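PDB 5I2A: diol-dehydratase from Roseburia inulinivorans, which dehydrates 1,2-propanediol without vitamin B12, as a lyase of the glycyl radical enzyme family. Local coordinates for residues T219-Y224 against N253-P258; K226-M231 against T246-C251. All blocks are in the same frame, centred on the assembly; numbering follows the deposited sequence.

Interaction 1: T219-Y224 against N253-P258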
loop_
_atom_site.group_PDB
_atom_site.type_symbol
_atom_site.label_atom_id
_atom_site.label_comp_id
_atom_site.label_asym_id
_atom_site.label_seq_id
_atom_site.Cartn_x
_atom_site.Cartn_y
_atom_site.Cartn_z
ATOM N N THR A 219 8.521 -28.140 -4.722
ATOM C CA THR A 219 8.539 -28.445 -6.140
ATOM C C THR A 219 9.949 -28.370 -6.706
ATOM O O THR A 219 10.367 -29.236 -7.482
ATOM C CB THR A 219 7.640 -27.483 -6.924
ATOM O OG1 THR A 219 6.273 -27.720 -6.572
ATOM C CG2 THR A 219 7.826 -27.677 -8.427
ATOM N N TYR A 220 10.677 -27.327 -6.319
ATOM C CA TYR A 220 12.017 -27.102 -6.844
ATOM C C TYR A 220 12.935 -28.276 -6.491
ATOM O O TYR A 220 13.622 -28.815 -7.348
ATOM C CB TYR A 220 12.599 -25.790 -6.300
ATOM C CG TYR A 220 13.882 -25.364 -6.973
ATOM C CD1 TYR A 220 13.903 -25.044 -8.316
ATOM C CD2 TYR A 220 15.067 -25.263 -6.254
ATOM C CE1 TYR A 220 15.071 -24.641 -8.939
ATOM C CE2 TYR A 220 16.234 -24.857 -6.863
ATOM C CZ TYR A 220 16.233 -24.555 -8.205
ATOM O OH TYR A 220 17.395 -24.170 -8.816
ATOM N N ALA A 221 12.912 -28.674 -5.227
ATOM C CA ALA A 221 13.724 -29.782 -4.747
ATOM C C ALA A 221 13.415 -31.074 -5.509
ATOM O O ALA A 221 14.311 -31.832 -5.872
ATOM C CB ALA A 221 13.496 -29.980 -3.269
ATOM N N ASN A 222 12.137 -31.305 -5.755
ATOM C CA ASN A 222 11.705 -32.504 -6.436
ATOM C C ASN A 222 12.102 -32.502 -7.908
ATOM O O ASN A 222 12.269 -33.565 -8.505
ATOM C CB ASN A 222 10.196 -32.685 -6.271
ATOM C CG ASN A 222 9.851 -33.403 -4.987
ATOM O OD1 ASN A 222 9.794 -34.628 -4.953
ATOM N ND2 ASN A 222 9.677 -32.648 -3.908
ATOM N N ARG A 223 12.282 -31.319 -8.490
ATOM C CA ARG A 223 12.851 -31.250 -9.833
ATOM C C ARG A 223 14.279 -31.818 -9.844
ATOM O O ARG A 223 14.683 -32.473 -10.806
ATOM C CB ARG A 223 12.831 -29.820 -10.372
ATOM C CG ARG A 223 11.424 -29.266 -10.609
ATOM C CD ARG A 223 11.487 -27.868 -11.185
ATOM N NE ARG A 223 12.112 -27.852 -12.499
ATOM C CZ ARG A 223 12.760 -26.813 -13.007
ATOM N NH1 ARG A 223 12.877 -25.689 -12.308
ATOM N NH2 ARG A 223 13.305 -26.898 -14.213
ATOM N N TYR A 224 15.032 -31.581 -8.775
ATOM C CA TYR A 224 16.390 -32.110 -8.677
ATOM C C TYR A 224 16.388 -33.622 -8.461
ATOM O O TYR A 224 17.227 -34.325 -9.013
ATOM C CB TYR A 224 17.173 -31.404 -7.557
ATOM C CG TYR A 224 17.734 -30.085 -8.045
ATOM C CD1 TYR A 224 18.965 -30.025 -8.689
ATOM C CD2 TYR A 224 17.003 -28.910 -7.918
ATOM C CE1 TYR A 224 19.468 -28.828 -9.167
ATOM C CE2 TYR A 224 17.493 -27.704 -8.390
ATOM C CZ TYR A 224 18.716 -27.663 -9.015
ATOM O OH TYR A 224 19.188 -26.466 -9.487
ATOM N N ASN A 253 12.938 -35.784 0.163
ATOM C CA ASN A 253 12.582 -35.595 1.569
ATOM C C ASN A 253 12.750 -34.156 2.050
ATOM O O ASN A 253 11.936 -33.672 2.833
ATOM C CB ASN A 253 13.401 -36.524 2.474
ATOM C CG ASN A 253 12.713 -36.795 3.809
ATOM O OD1 ASN A 253 11.598 -37.321 3.838
ATOM N ND2 ASN A 253 13.380 -36.463 4.919
ATOM N N VAL A 254 13.803 -33.477 1.603
ATOM C CA VAL A 254 14.070 -32.127 2.107
ATOM C C VAL A 254 14.049 -31.093 0.973
ATOM O O VAL A 254 14.415 -31.385 -0.155
ATOM C CB VAL A 254 15.418 -32.051 2.893
ATOM C CG1 VAL A 254 15.356 -32.902 4.161
ATOM C CG2 VAL A 254 16.595 -32.446 2.027
ATOM N N PRO A 255 13.612 -29.867 1.278
ATOM C CA PRO A 255 13.280 -29.381 2.612
ATOM C C PRO A 255 11.801 -29.531 2.999
ATOM O O PRO A 255 11.395 -28.915 3.977
ATOM C CB PRO A 255 13.669 -27.907 2.524
ATOM C CG PRO A 255 13.332 -27.554 1.141
ATOM C CD PRO A 255 13.567 -28.777 0.289
ATOM N N GLU A 256 11.030 -30.341 2.282
ATOM C CA GLU A 256 9.630 -30.548 2.653
ATOM C C GLU A 256 9.498 -31.079 4.081
ATOM O O GLU A 256 8.697 -30.573 4.872
ATOM C CB GLU A 256 8.917 -31.501 1.680
ATOM C CG GLU A 256 7.487 -31.854 2.158
ATOM C CD GLU A 256 6.629 -32.508 1.095
ATOM O OE1 GLU A 256 7.178 -33.076 0.124
ATOM O OE2 GLU A 256 5.394 -32.439 1.226
ATOM N N PHE A 257 10.319 -32.068 4.416
ATOM C CA PHE A 257 10.210 -32.758 5.695
ATOM C C PHE A 257 11.419 -32.506 6.586
ATOM O O PHE A 257 12.447 -32.038 6.107
ATOM C CB PHE A 257 10.021 -34.263 5.448
ATOM C CG PHE A 257 8.752 -34.592 4.710
ATOM C CD1 PHE A 257 7.521 -34.452 5.331
ATOM C CD2 PHE A 257 8.789 -35.032 3.397
ATOM C CE1 PHE A 257 6.344 -34.750 4.654
ATOM C CE2 PHE A 257 7.619 -35.332 2.716
ATOM C CZ PHE A 257 6.395 -35.185 3.347
ATOM N N PRO A 258 11.287 -32.790 7.893
ATOM C CA PRO A 258 12.440 -32.691 8.794
ATOM C C PRO A 258 13.624 -33.518 8.295
ATOM O O PRO A 258 13.430 -34.606 7.753
ATOM C CB PRO A 258 11.899 -33.242 10.119
ATOM C CG PRO A 258 10.422 -32.948 10.064
ATOM C CD PRO A 258 10.048 -33.134 8.621
HETATM O O HOH W 1 9.527 -33.431 -0.985
#

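Interaction 2: K226-M231 against T246-C251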
loop_
_atom_site.group_PDB
_atom_site.type_symbol
_atom_site.label_atom_id
_atom_site.label_comp_id
_atom_site.label_asym_id
_atom_site.label_seq_id
_atom_site.Cartn_x
_atom_site.Cartn_y
_atom_site.Cartn_z
ATOM N N LYS A 226 14.176 -35.656 -9.601
ATOM C CA LYS A 226 13.854 -36.204 -10.904
ATOM C C LYS A 226 15.066 -36.169 -11.809
ATOM O O LYS A 226 15.358 -37.149 -12.490
ATOM C CB LYS A 226 12.694 -35.447 -11.549
ATOM C CG LYS A 226 12.315 -35.950 -12.931
ATOM C CD LYS A 226 11.154 -35.152 -13.495
ATOM C CE LYS A 226 11.082 -35.239 -15.014
ATOM N NZ LYS A 226 10.094 -34.263 -15.568
ATOM N N MET A 227 15.777 -35.047 -11.821
ATOM C CA MET A 227 16.962 -34.940 -12.653
ATOM C C MET A 227 18.029 -35.947 -12.207
ATOM O O MET A 227 18.671 -36.578 -13.035
ATOM C CB MET A 227 17.531 -33.522 -12.637
ATOM C CG MET A 227 18.847 -33.408 -13.398
ATOM S SD MET A 227 19.315 -31.730 -13.850
ATOM C CE MET A 227 18.146 -31.398 -15.164
ATOM N N ALA A 228 18.198 -36.108 -10.903
ATOM C CA ALA A 228 19.199 -37.029 -10.399
ATOM C C ALA A 228 18.885 -38.468 -10.824
ATOM O O ALA A 228 19.787 -39.216 -11.189
ATOM C CB ALA A 228 19.300 -36.941 -8.902
ATOM N N GLU A 229 17.608 -38.838 -10.771
ATOM C CA GLU A 229 17.165 -40.171 -11.174
ATOM C C GLU A 229 17.417 -40.441 -12.648
ATOM O O GLU A 229 17.876 -41.517 -13.019
ATOM C CB GLU A 229 15.683 -40.356 -10.883
ATOM C CG GLU A 229 15.377 -40.698 -9.462
ATOM C CD GLU A 229 13.895 -40.748 -9.215
ATOM O OE1 GLU A 229 13.136 -40.425 -10.150
ATOM O OE2 GLU A 229 13.487 -41.109 -8.097
ATOM N N GLU A 230 17.113 -39.460 -13.483
ATOM C CA GLU A 230 17.365 -39.583 -14.909
ATOM C C GLU A 230 18.866 -39.669 -15.204
ATOM O O GLU A 230 19.289 -40.404 -16.102
ATOM C CB GLU A 230 16.734 -38.414 -15.663
ATOM C CG GLU A 230 15.215 -38.347 -15.489
ATOM C CD GLU A 230 14.582 -37.121 -16.128
ATOM O OE1 GLU A 230 15.316 -36.211 -16.564
ATOM O OE2 GLU A 230 13.339 -37.070 -16.199
ATOM N N MET A 231 19.674 -38.934 -14.442
ATOM C CA MET A 231 21.115 -38.964 -14.662
ATOM C C MET A 231 21.687 -40.298 -14.195
ATOM O O MET A 231 22.586 -40.848 -14.826
ATOM C CB MET A 231 21.808 -37.803 -13.947
ATOM C CG MET A 231 21.557 -36.445 -14.602
ATOM S SD MET A 231 22.198 -35.058 -13.646
ATOM C CE MET A 231 23.965 -35.339 -13.737
ATOM N N THR A 246 21.378 -41.405 -4.261
ATOM C CA THR A 246 21.250 -40.841 -2.921
ATOM C C THR A 246 20.691 -39.410 -3.007
ATOM O O THR A 246 19.798 -39.043 -2.248
ATOM C CB THR A 246 22.590 -40.833 -2.163
ATOM O OG1 THR A 246 23.012 -42.180 -1.920
ATOM C CG2 THR A 246 22.437 -40.115 -0.818
ATOM N N ILE A 247 21.202 -38.631 -3.958
ATOM C CA ILE A 247 20.723 -37.269 -4.186
ATOM C C ILE A 247 19.206 -37.275 -4.421
ATOM O O ILE A 247 18.475 -36.471 -3.837
ATOM C CB ILE A 247 21.460 -36.596 -5.381
ATOM C CG1 ILE A 247 22.897 -36.262 -4.996
ATOM C CG2 ILE A 247 20.773 -35.320 -5.800
ATOM C CD1 ILE A 247 23.753 -35.838 -6.173
ATOM N N ALA A 248 18.734 -38.206 -5.242
ATOM C CA ALA A 248 17.305 -38.311 -5.527
ATOM C C ALA A 248 16.500 -38.604 -4.272
ATOM O O ALA A 248 15.448 -38.006 -4.064
ATOM C CB ALA A 248 17.039 -39.378 -6.583
ATOM N N ARG A 249 16.987 -39.510 -3.427
ATOM C CA ARG A 249 16.286 -39.821 -2.179
ATOM C C ARG A 249 16.268 -38.611 -1.245
ATOM O O ARG A 249 15.255 -38.321 -0.611
ATOM C CB ARG A 249 16.923 -41.025 -1.455
ATOM C CG ARG A 249 16.716 -42.373 -2.171
ATOM C CD ARG A 249 17.133 -43.578 -1.308
ATOM N NE ARG A 249 18.510 -43.463 -0.834
ATOM C CZ ARG A 249 19.578 -43.894 -1.501
ATOM N NH1 ARG A 249 19.437 -44.489 -2.680
ATOM N NH2 ARG A 249 20.791 -43.727 -0.986
ATOM N N VAL A 250 17.392 -37.913 -1.161
ATOM C CA VAL A 250 17.504 -36.758 -0.275
ATOM C C VAL A 250 16.541 -35.636 -0.714
ATOM O O VAL A 250 15.796 -35.098 0.094
ATOM C CB VAL A 250 18.954 -36.230 -0.237
ATOM C CG1 VAL A 250 18.998 -34.835 0.361
ATOM C CG2 VAL A 250 19.845 -37.192 0.552
ATOM N N CYS A 251 16.543 -35.318 -2.002
ATOM C CA CYS A 251 15.748 -34.200 -2.501
ATOM C C CYS A 251 14.243 -34.469 -2.491
ATOM O O CYS A 251 13.447 -33.530 -2.568
ATOM C CB CYS A 251 16.190 -33.818 -3.906
ATOM S SG CYS A 251 17.863 -33.116 -3.967
#

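Interaction 1: T219-Y224 against N253-P258
The methyl group of A221 meets the peptide link between V254 and P255, where the second helix of an antiparallel pair gives way to a cis-proline loop in the pyruvate formate lyase-like part of the chain. The example shows how a cis peptide can shape a surface: it brings the carbonyl oxygen of the preceding residue and the CD of the proline ring to the same side of the C-N bond, and here both face one alanine. A221 CB lies 3.5 Å from V254 O and 3.8 Å from P255 CD, so a polar and an apolar atom share the same methyl group. This tight part is buried. F271 of helix 262-279 also packs on A221, while V174 and L179 of helix 171-190 press on the proline ring, and backbone hydrogen bonds tie P255 and E256 to L179 and N180.

One residue further along, the contact loosens. N222 and E256 are partly exposed, and their side chains are bridged by a water instead of touching. The amide nitrogen N222 ND2 donates to the water over 3.0 Å and also reaches the I218 carbonyl one turn back, two acceptors that together probably set the rotation of the amide. E256 is almost fully extended; its chain runs nearly straight from the backbone (chi1 173°), which carries its carboxylate out to the same water. That bond is the shorter one: the water donates to E256 OE1 over 2.6 Å. The glutamate stem also lies over a ring of its own loop: E256 CG is 3.5 Å above the plane of F257, over its centre, while F257 N is hydrogen-bonded to N253 O over 2.8 Å.

Interaction 2: K226-M231 against T246-C251
A228 and A248 face each other with their CB atoms 4.1 Å apart, and two larger side chains complete the patch around them. I247 enters through its CG2 branch, 3.8 Å from A228 CB. The CG2 methyl lies anti to the isoleucine's N, with CG1 beside that N (chi1 -72°), and it is this shorter branch that is turned to the alanine. The A228 methyl also approaches the backbone itself, with A248 N 3.9 Å from its CB. E229 contributes its aliphatic stem: E229 CG rests 3.6 Å from A248 CB, at the partly exposed edge of the patch.

Such short side chains suit the close pairing of the two helices. Segments 226-231 and 246-251 form part of an antiparallel helical hairpin, with local axes that approach to 7.9 Å and N-to-C directions 161° apart. The CA atoms of A228 and A248 come as near as 5.4 Å, a spacing that a methyl from each helix can fill.

A second shell frames the alanines. Beyond CG the E229 chain runs extended, and its OE2 forms a salt bridge with K252, one turn on from A248 along the partner helix; the charged end is thereby drawn across to the second helix while the methylene stem covers the methyl. At the buried edge, I68 packs on A228 and V75 on I247, both from loops. Toward the C-terminal end of 246-251, C251 turns to the hairpin partner, touching A225, and also meets F271 of helix 262-279.

Overall arrangement
Both interactions use helix 200-233 and have centres about 11 Å apart. Along the chain the order is 219-224, 226-231, 246-251, 253-258, so the helix-helix pairing of interaction 2 is bracketed by interaction 1, as expected when a chain turns back antiparallel to itself. The two contacts also join directly: A221 O lies 3.4 Å from C251 CB, and Y224 CB packs on C251 SG. Together they carry the pairing of helices 200-233 and 238-253 on into the loop that leads to helix 262-279. Their centres lie about 30 Å and 35 Å from the chain's centre, placing both contacts toward the periphery of the chain, whose radius of gyration is 27 Å.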